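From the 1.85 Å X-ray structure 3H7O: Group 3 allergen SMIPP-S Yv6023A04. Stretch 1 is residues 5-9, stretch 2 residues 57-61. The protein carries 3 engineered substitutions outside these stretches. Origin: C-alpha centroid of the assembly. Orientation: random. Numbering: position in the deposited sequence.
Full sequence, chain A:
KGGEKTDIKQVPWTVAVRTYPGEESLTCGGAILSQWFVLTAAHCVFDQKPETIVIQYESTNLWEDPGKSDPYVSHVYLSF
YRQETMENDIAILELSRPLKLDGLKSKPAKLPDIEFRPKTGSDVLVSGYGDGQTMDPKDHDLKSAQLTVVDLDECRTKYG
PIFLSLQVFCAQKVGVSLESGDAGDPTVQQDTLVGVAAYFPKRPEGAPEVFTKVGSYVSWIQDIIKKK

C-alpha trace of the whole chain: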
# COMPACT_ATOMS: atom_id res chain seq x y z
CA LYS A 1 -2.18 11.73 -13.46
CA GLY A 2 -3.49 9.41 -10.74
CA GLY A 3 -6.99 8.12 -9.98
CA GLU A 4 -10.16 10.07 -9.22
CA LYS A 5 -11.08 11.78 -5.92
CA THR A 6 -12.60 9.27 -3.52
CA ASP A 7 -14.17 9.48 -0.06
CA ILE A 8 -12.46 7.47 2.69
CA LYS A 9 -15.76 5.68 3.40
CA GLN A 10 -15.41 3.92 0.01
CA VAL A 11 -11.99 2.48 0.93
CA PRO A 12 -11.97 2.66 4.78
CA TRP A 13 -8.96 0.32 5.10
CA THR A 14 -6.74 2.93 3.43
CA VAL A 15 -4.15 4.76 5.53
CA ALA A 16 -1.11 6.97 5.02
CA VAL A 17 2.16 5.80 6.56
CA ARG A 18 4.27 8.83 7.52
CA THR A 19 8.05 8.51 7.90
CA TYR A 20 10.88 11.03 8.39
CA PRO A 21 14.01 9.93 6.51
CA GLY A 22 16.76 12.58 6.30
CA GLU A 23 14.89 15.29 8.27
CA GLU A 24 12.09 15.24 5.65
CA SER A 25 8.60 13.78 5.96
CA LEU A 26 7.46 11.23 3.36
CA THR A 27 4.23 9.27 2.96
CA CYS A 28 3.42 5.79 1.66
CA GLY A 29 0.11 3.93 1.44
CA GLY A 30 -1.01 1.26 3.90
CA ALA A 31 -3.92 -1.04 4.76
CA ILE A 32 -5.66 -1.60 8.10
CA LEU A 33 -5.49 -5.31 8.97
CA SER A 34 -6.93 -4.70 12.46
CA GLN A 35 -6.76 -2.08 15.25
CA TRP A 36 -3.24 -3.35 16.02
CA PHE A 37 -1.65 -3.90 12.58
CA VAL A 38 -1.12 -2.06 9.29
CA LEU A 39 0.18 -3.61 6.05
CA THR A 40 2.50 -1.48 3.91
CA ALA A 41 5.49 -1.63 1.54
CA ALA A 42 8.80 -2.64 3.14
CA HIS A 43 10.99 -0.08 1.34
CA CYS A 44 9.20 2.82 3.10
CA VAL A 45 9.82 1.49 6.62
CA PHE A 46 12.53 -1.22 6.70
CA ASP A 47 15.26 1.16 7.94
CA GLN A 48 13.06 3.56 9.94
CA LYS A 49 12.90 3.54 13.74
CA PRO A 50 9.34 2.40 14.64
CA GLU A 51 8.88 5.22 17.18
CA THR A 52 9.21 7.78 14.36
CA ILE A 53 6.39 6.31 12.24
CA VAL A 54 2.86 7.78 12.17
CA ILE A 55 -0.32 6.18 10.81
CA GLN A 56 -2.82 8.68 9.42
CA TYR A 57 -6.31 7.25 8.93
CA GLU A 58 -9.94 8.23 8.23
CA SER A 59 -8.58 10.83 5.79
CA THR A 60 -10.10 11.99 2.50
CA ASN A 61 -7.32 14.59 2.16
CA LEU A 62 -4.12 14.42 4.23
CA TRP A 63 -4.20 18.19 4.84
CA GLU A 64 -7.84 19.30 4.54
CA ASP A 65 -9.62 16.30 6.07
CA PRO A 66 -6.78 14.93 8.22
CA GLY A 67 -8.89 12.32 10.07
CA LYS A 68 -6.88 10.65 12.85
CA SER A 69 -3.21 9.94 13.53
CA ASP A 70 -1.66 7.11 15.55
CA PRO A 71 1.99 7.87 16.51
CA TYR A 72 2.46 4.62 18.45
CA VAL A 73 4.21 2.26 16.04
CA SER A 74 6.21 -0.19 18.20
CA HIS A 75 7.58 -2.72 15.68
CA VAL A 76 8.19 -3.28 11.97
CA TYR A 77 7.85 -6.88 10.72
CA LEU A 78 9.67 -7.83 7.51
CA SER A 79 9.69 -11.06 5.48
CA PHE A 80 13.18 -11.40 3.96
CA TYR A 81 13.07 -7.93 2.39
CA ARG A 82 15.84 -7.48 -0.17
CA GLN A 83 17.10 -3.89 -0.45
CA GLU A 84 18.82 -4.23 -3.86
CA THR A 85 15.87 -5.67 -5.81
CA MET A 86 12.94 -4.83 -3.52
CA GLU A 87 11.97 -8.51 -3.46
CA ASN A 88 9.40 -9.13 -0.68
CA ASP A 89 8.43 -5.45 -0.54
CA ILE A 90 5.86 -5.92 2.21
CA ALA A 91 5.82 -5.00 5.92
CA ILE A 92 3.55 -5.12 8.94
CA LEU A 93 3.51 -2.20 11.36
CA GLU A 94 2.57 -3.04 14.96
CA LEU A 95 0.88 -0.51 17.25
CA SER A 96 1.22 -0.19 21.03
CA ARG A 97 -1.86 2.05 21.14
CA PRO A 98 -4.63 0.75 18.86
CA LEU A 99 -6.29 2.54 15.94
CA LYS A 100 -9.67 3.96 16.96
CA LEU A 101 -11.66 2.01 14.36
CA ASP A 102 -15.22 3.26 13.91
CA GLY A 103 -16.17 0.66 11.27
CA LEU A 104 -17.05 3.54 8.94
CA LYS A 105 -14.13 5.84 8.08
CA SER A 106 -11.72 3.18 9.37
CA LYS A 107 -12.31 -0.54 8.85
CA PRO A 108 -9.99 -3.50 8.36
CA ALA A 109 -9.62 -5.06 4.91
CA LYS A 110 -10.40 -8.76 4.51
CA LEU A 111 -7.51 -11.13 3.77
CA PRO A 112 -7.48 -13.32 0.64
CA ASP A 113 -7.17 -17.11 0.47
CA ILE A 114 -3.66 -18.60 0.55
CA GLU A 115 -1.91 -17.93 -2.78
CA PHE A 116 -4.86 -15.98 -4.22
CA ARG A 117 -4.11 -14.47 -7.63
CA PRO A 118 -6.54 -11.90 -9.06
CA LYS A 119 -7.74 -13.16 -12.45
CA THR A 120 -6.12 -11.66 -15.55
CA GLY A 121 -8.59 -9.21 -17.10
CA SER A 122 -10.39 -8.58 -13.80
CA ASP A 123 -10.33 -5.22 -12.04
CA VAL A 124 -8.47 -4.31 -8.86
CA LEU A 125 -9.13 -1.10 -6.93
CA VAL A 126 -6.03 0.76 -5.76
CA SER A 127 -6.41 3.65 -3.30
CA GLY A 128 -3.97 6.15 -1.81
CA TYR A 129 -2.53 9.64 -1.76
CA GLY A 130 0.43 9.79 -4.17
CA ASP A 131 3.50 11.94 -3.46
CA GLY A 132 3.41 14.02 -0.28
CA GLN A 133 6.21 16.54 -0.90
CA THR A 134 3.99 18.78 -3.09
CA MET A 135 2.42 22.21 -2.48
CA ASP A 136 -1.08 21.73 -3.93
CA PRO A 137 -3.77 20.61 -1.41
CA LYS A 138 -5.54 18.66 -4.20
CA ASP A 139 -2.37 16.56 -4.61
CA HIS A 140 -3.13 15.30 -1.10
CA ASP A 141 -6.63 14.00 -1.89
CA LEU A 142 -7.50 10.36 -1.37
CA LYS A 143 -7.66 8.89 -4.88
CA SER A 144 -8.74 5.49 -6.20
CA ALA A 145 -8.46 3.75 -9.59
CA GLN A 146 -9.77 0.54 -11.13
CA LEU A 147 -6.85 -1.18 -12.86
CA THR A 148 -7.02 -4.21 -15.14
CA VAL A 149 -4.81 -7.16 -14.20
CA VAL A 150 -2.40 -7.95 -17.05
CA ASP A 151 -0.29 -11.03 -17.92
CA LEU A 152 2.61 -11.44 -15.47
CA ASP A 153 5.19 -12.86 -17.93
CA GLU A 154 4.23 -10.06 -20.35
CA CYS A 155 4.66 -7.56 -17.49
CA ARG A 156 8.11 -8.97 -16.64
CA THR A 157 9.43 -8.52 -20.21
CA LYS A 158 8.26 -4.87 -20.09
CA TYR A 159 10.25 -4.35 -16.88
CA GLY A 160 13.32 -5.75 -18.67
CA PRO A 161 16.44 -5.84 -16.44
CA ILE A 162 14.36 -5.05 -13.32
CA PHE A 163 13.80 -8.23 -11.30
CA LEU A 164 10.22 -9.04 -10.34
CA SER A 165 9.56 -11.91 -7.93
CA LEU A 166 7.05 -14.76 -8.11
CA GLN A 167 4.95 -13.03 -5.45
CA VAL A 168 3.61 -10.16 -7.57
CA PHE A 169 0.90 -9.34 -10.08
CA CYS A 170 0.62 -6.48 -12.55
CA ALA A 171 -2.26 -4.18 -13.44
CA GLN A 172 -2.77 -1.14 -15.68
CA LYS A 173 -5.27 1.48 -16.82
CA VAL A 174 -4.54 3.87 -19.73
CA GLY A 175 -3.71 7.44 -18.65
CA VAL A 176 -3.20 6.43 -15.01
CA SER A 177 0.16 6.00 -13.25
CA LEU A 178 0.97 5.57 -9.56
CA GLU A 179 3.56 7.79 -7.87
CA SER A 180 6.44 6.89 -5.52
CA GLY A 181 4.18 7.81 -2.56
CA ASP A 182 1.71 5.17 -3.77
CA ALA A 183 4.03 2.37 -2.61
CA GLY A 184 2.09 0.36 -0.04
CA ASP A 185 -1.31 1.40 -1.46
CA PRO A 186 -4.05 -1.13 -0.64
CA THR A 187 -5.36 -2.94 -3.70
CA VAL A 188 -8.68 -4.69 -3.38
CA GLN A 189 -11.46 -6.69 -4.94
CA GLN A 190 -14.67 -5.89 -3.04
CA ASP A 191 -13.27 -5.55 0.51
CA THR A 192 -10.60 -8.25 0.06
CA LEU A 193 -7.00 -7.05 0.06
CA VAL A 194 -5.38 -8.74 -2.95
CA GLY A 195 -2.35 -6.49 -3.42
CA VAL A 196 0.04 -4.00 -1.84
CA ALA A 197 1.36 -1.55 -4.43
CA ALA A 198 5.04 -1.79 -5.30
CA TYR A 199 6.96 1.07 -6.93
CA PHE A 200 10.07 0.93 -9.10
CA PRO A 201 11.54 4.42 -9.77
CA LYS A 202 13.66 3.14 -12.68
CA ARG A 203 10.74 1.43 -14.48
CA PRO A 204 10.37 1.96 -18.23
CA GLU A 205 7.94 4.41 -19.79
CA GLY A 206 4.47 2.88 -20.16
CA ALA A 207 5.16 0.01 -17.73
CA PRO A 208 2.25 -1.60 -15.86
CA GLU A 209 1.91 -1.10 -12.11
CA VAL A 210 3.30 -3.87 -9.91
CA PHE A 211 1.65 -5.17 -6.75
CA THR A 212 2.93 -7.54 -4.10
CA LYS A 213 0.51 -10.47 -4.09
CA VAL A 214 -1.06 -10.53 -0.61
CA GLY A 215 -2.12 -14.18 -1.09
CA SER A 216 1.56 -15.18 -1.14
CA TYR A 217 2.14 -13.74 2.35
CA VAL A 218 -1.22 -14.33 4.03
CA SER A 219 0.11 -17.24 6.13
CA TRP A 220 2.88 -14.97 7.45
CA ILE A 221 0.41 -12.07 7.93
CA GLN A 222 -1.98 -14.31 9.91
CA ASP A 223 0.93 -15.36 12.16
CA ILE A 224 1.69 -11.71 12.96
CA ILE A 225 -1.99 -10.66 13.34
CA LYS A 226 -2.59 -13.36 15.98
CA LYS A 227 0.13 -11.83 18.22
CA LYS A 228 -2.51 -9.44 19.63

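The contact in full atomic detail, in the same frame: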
# COMPACT_ATOMS: atom_id res chain seq x y z
N LYS A 5 -10.75 11.47 -7.32
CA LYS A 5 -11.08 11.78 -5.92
C LYS A 5 -12.08 10.79 -5.36
O LYS A 5 -13.07 10.44 -6.02
CB LYS A 5 -11.66 13.20 -5.79
CG LYS A 5 -10.70 14.33 -6.15
CD LYS A 5 -11.35 15.68 -5.90
CE LYS A 5 -10.52 16.81 -6.49
NZ LYS A 5 -10.99 18.15 -6.04
N THR A 6 -11.83 10.33 -4.14
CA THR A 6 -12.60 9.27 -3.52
C THR A 6 -12.74 9.55 -2.03
O THR A 6 -11.78 9.96 -1.38
CB THR A 6 -11.90 7.90 -3.75
OG1 THR A 6 -11.74 7.68 -5.16
CG2 THR A 6 -12.70 6.75 -3.15
N ASP A 7 -13.94 9.34 -1.50
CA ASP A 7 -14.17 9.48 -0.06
C ASP A 7 -13.60 8.27 0.69
O ASP A 7 -13.67 7.14 0.21
CB ASP A 7 -15.65 9.66 0.25
CG ASP A 7 -15.89 10.18 1.66
OD1 ASP A 7 -16.01 11.42 1.81
OD2 ASP A 7 -15.93 9.37 2.60
N ILE A 8 -13.05 8.53 1.88
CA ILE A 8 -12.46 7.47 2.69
C ILE A 8 -13.44 6.33 3.01
O ILE A 8 -13.04 5.17 3.13
CB ILE A 8 -11.75 8.03 3.98
CG1 ILE A 8 -10.96 6.93 4.70
CG2 ILE A 8 -12.75 8.70 4.93
CD1 ILE A 8 -9.80 6.34 3.88
N LYS A 9 -14.73 6.67 3.10
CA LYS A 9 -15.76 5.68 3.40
C LYS A 9 -15.94 4.61 2.31
O LYS A 9 -16.53 3.56 2.56
CB LYS A 9 -17.09 6.37 3.74
CG LYS A 9 -17.08 6.99 5.14
CD LYS A 9 -18.46 7.44 5.61
CE LYS A 9 -19.44 6.27 5.82
NZ LYS A 9 -18.96 5.22 6.75
N TYR A 57 -5.15 8.01 9.38
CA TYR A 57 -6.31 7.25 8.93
C TYR A 57 -7.59 8.07 8.96
O TYR A 57 -7.60 9.18 9.50
CB TYR A 57 -6.44 5.92 9.70
CG TYR A 57 -6.59 6.00 11.22
CD1 TYR A 57 -7.76 5.55 11.84
CD2 TYR A 57 -5.55 6.47 12.03
CE1 TYR A 57 -7.91 5.59 13.23
CE2 TYR A 57 -5.70 6.52 13.43
CZ TYR A 57 -6.87 6.07 14.02
OH TYR A 57 -7.02 6.11 15.39
N GLU A 58 -8.65 7.54 8.35
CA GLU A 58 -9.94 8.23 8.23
C GLU A 58 -9.85 9.53 7.43
O GLU A 58 -10.63 10.46 7.66
CB GLU A 58 -10.57 8.49 9.61
CG GLU A 58 -10.78 7.24 10.45
CD GLU A 58 -11.64 7.47 11.68
OE1 GLU A 58 -12.01 8.63 11.97
OE2 GLU A 58 -11.96 6.47 12.36
N SER A 59 -8.93 9.58 6.47
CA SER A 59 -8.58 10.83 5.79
C SER A 59 -8.93 10.84 4.30
O SER A 59 -8.46 10.00 3.53
CB SER A 59 -7.09 11.16 5.99
OG SER A 59 -6.73 12.34 5.29
N THR A 60 -9.72 11.82 3.90
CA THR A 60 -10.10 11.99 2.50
C THR A 60 -9.12 12.95 1.81
O THR A 60 -9.03 12.99 0.58
CB THR A 60 -11.57 12.45 2.40
OG1 THR A 60 -12.40 11.42 2.96
CG2 THR A 60 -11.99 12.70 0.95
N ASN A 61 -8.40 13.72 2.62
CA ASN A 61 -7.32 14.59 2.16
C ASN A 61 -6.37 14.79 3.33
O ASN A 61 -6.78 15.25 4.39
CB ASN A 61 -7.86 15.93 1.64
CG ASN A 61 -6.75 16.85 1.14
OD1 ASN A 61 -5.93 17.34 1.93
ND2 ASN A 61 -6.72 17.09 -0.16

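This is a small contact between two irregular segments of one chain, far apart in sequence. It buries 220 Å² in all, counting both sides. The nearest CA atoms are those of Ile8 and Thr60, 5.1 Å apart. These two residues also have the largest areas covered by the opposing stretch.

One hydrogen bond crosses the contact. The backbone N of Ile8 donates to OG1 of Thr60, with N and OG1 3.2 Å apart. The angle at the hydrogen is 164°, so the bond is close to straight. The CA-to-CB bond of Thr60 points sideways relative to stretch 1, and chi1 is in the m well at -62°. With this rotamer OG1 lies within reach of the Ile8 amide. Threonine suits the position because its short, branched side chain carries both a hydroxyl and a methyl. The hydroxyl accepts from the backbone of Ile8, and the methyl, CG2 of Thr60, lies 3.6 Å from the carbonyl O of Thr6.

A second hydrogen bond lies within stretch 1 and shapes the same loop. The backbone N of Lys9 donates to OD2 of Asp7 at 3.0 Å, with an angle of 167°. The side chain of Asp7 thus bridges forward over Ile8 to the amide two residues on. The CA-to-CB bond of Asp7 points away from stretch 2, but the end of the side chain comes nearer. OD1 of Asp7 lies 3.8 Å from OG1 of Thr60, a contact only. Aspartate fits here because its short carboxylate can accept from a nearby amide while the residue stays exposed.

The remaining contacts are van der Waals packing, centred on Ile8. Its CA-to-CB bond points toward stretch 2, and its rotamer is t for chi1 and p for chi2. CG2 of Ile8 lies 3.4 Å from OG1 of Thr60 and 3.9 Å from the carbonyl O of Glu58. CG1 of Ile8 lies 3.8 Å from the backbone N of Ser59. The branched side chain therefore packs against the backbone of stretch 2 as well as against Thr60. An aliphatic residue suits this buried place, where it fills space without needing a polar partner.

Glu58 and Ser59 meet stretch 1 through their backbones. Both CA-to-CB bonds point away from it, and the polar ends of both side chains are hydrogen-bonded elsewhere in the structure. Glu58 has phi/psi of 62/31, a left-handed conformation. The carbonyl O of Glu58 is buried by the contact and has no hydrogen-bond partner in the model.

Lys5, Lys9, Tyr57 and Asn61 have no area covered by the opposing stretch. The two lysines are exposed, as suits their long charged side chains.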